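Local coordinates for possible flavin reductase (Haemophilus somnus 129PT, PDB 2R0X) that probably binds FMN and reduces flavins such as riboflavin with NADPH, at the interface of chains A and B. Sequence-based numbering; all coordinates share one arbitrary frame. Chains: chain A/B, Possible flavin reductase.

The interface of chains A and B. Residues chain A 39-41, 49, 51, 131, 133; chain B 37, 39, 49, 51, 126, 131.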
loop_
_atom_site.group_PDB
_atom_site.type_symbol
_atom_site.label_atom_id
_atom_site.label_comp_id
_atom_site.label_asym_id
_atom_site.label_seq_id
_atom_site.Cartn_x
_atom_site.Cartn_y
_atom_site.Cartn_z
ATOM N N CYS A 39 -1.857 1.070 3.341
ATOM C CA CYS A 39 -0.895 0.091 3.802
ATOM C C CYS A 39 -0.650 0.301 5.274
ATOM O O CYS A 39 -0.920 1.383 5.813
ATOM C CB CYS A 39 0.425 0.167 2.996
ATOM S SG CYS A 39 1.361 1.695 3.288
ATOM N N SER A 40 -0.144 -0.728 5.934
ATOM C CA SER A 40 0.332 -0.561 7.286
ATOM C C SER A 40 1.593 0.276 7.289
ATOM O O SER A 40 2.328 0.363 6.306
ATOM C CB SER A 40 0.604 -1.905 7.958
ATOM O OG SER A 40 1.622 -2.598 7.276
ATOM N N VAL A 41 1.830 0.881 8.437
ATOM C CA VAL A 41 2.957 1.760 8.641
ATOM C C VAL A 41 3.793 1.222 9.762
ATOM O O VAL A 41 4.983 0.929 9.604
ATOM C CB VAL A 41 2.496 3.139 9.022
ATOM C CG1 VAL A 41 3.702 4.026 9.390
ATOM C CG2 VAL A 41 1.695 3.723 7.864
ATOM N N LEU A 49 -1.791 3.945 6.810
ATOM C CA LEU A 49 -2.023 5.153 6.046
ATOM C C LEU A 49 -2.971 4.905 4.924
ATOM O O LEU A 49 -3.135 3.778 4.448
ATOM C CB LEU A 49 -0.711 5.751 5.521
ATOM C CG LEU A 49 0.086 4.944 4.475
ATOM C CD1 LEU A 49 -0.475 5.096 3.071
ATOM C CD2 LEU A 49 1.608 5.343 4.441
ATOM N N CYS A 51 -4.060 7.070 1.326
ATOM C CA CYS A 51 -3.862 8.204 0.433
ATOM C C CYS A 51 -5.234 8.651 -0.121
ATOM O O CYS A 51 -6.090 7.820 -0.425
ATOM C CB CYS A 51 -2.876 7.898 -0.673
ATOM S SG CYS A 51 -1.272 7.417 -0.130
ATOM N N ILE A 131 -1.618 12.199 2.482
ATOM C CA ILE A 131 -1.420 10.975 3.235
ATOM C C ILE A 131 -2.081 11.169 4.606
ATOM O O ILE A 131 -1.740 12.094 5.355
ATOM C CB ILE A 131 0.046 10.619 3.428
ATOM C CG1 ILE A 131 0.765 10.559 2.084
ATOM C CG2 ILE A 131 0.215 9.283 4.182
ATOM C CD1 ILE A 131 2.307 10.442 2.234
ATOM N N ILE A 133 -2.446 9.649 8.144
ATOM C CA ILE A 133 -1.801 8.765 9.105
ATOM C C ILE A 133 -2.830 8.392 10.133
ATOM O O ILE A 133 -3.419 9.281 10.760
ATOM C CB ILE A 133 -0.636 9.452 9.830
ATOM C CG1 ILE A 133 0.432 9.854 8.835
ATOM C CG2 ILE A 133 -0.040 8.551 10.852
ATOM C CD1 ILE A 133 0.897 8.746 7.962
ATOM N N ALA B 37 4.730 -2.666 2.187
ATOM C CA ALA B 37 4.099 -1.360 2.494
ATOM C C ALA B 37 4.598 -0.321 1.488
ATOM O O ALA B 37 5.428 0.530 1.804
ATOM C CB ALA B 37 4.366 -0.975 3.930
ATOM N N CYS B 39 2.870 1.913 -1.964
ATOM C CA CYS B 39 1.684 2.230 -2.730
ATOM C C CYS B 39 1.936 3.485 -3.526
ATOM O O CYS B 39 2.840 4.268 -3.204
ATOM C CB CYS B 39 0.441 2.384 -1.819
ATOM S SG CYS B 39 0.519 3.837 -0.734
ATOM N N LEU B 49 5.105 5.810 -2.307
ATOM C CA LEU B 49 5.735 5.771 -1.002
ATOM C C LEU B 49 6.127 4.381 -0.637
ATOM O O LEU B 49 5.572 3.397 -1.136
ATOM C CB LEU B 49 4.832 6.380 0.079
ATOM C CG LEU B 49 3.514 5.653 0.417
ATOM C CD1 LEU B 49 3.724 4.467 1.344
ATOM C CD2 LEU B 49 2.452 6.609 1.077
ATOM N N CYS B 51 7.283 2.418 3.054
ATOM C CA CYS B 51 7.490 2.472 4.495
ATOM C C CYS B 51 8.720 1.611 4.858
ATOM O O CYS B 51 8.931 0.542 4.285
ATOM C CB CYS B 51 6.257 2.053 5.267
ATOM S SG CYS B 51 4.814 3.008 4.943
ATOM N N VAL B 126 7.352 8.316 11.413
ATOM C CA VAL B 126 6.176 7.788 12.070
ATOM C C VAL B 126 6.606 6.729 13.092
ATOM O O VAL B 126 6.457 5.518 12.894
ATOM C CB VAL B 126 5.163 7.189 11.061
ATOM C CG1 VAL B 126 3.806 6.842 11.771
ATOM C CG2 VAL B 126 4.894 8.182 9.932
ATOM N N ILE B 131 8.162 7.063 6.410
ATOM C CA ILE B 131 7.551 7.069 5.095
ATOM C C ILE B 131 8.519 7.782 4.142
ATOM O O ILE B 131 8.888 8.944 4.357
ATOM C CB ILE B 131 6.202 7.773 5.062
ATOM C CG1 ILE B 131 5.261 7.176 6.103
ATOM C CG2 ILE B 131 5.558 7.708 3.661
ATOM C CD1 ILE B 131 3.962 8.010 6.284
#
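Peptide groups are the flat elements here, as no ring takes part: the methyl CB of B:Ala37 caps the oxygen end of the A:Ser40 carbonyl, roughly end-on rather than over a face, 3.4 Å from O of A:Ser40, and the sulphur of B:Cys51 also lies near this oxygen. Within chain A, SG of A:Cys39 makes a weak hydrogen bond to O of A:Ser40 (3.4 Å). The rest of the patch is aliphatic and sulphur-rich, without polar pairing between the chains. At its centre, A:Leu49 and B:Leu49 meet end to end, CD2 of A:Leu49 lying 3.7 Å from CD2 of B:Leu49, a contact between equivalent atoms near the two-fold axis. Both leucines have CG wedged between N and C of the backbone (chi1 66°), and each brings its two methyls to the other. Thiols flank the pair: SG of A:Cys51 sits 4.0 Å from CD2 of B:Leu49, and the twin contact joins B:Cys51 to A:Leu49. SG of A:Cys39 lies 4.0 Å from SG of B:Cys51. A:Cys39 SG and B:Cys39 SG stand 4.6 Å apart, not a disulfide in this model; Cys39 has been found in a disulfide in a structure of this protein. To one side, A:Ile133 and B:Ile131 touch by their terminal methyls, CD1 of A:Ile133 being 3.6 Å from CD1 of B:Ile131. B:Ile131 keeps CG1 beside the backbone N and extends its end outward (chi2 170°), whereas A:Ile133 bends the same branch (chi2 -53°). CD1 of B:Ile131 also touches A:Leu49. Farther out, A:Val41 and B:Val126 stand nearly perpendicular, CG1 of A:Val41 to CG1 of B:Val126 at 3.7 Å, both CG1 methyls being anti to the backbone N. The patch forms part of a two-fold symmetric interface, plausibly the dimer contact of this split-barrel fold, built on strands 38-43, 46-53 and 129-141, with B:Val126 ending strand 114-126.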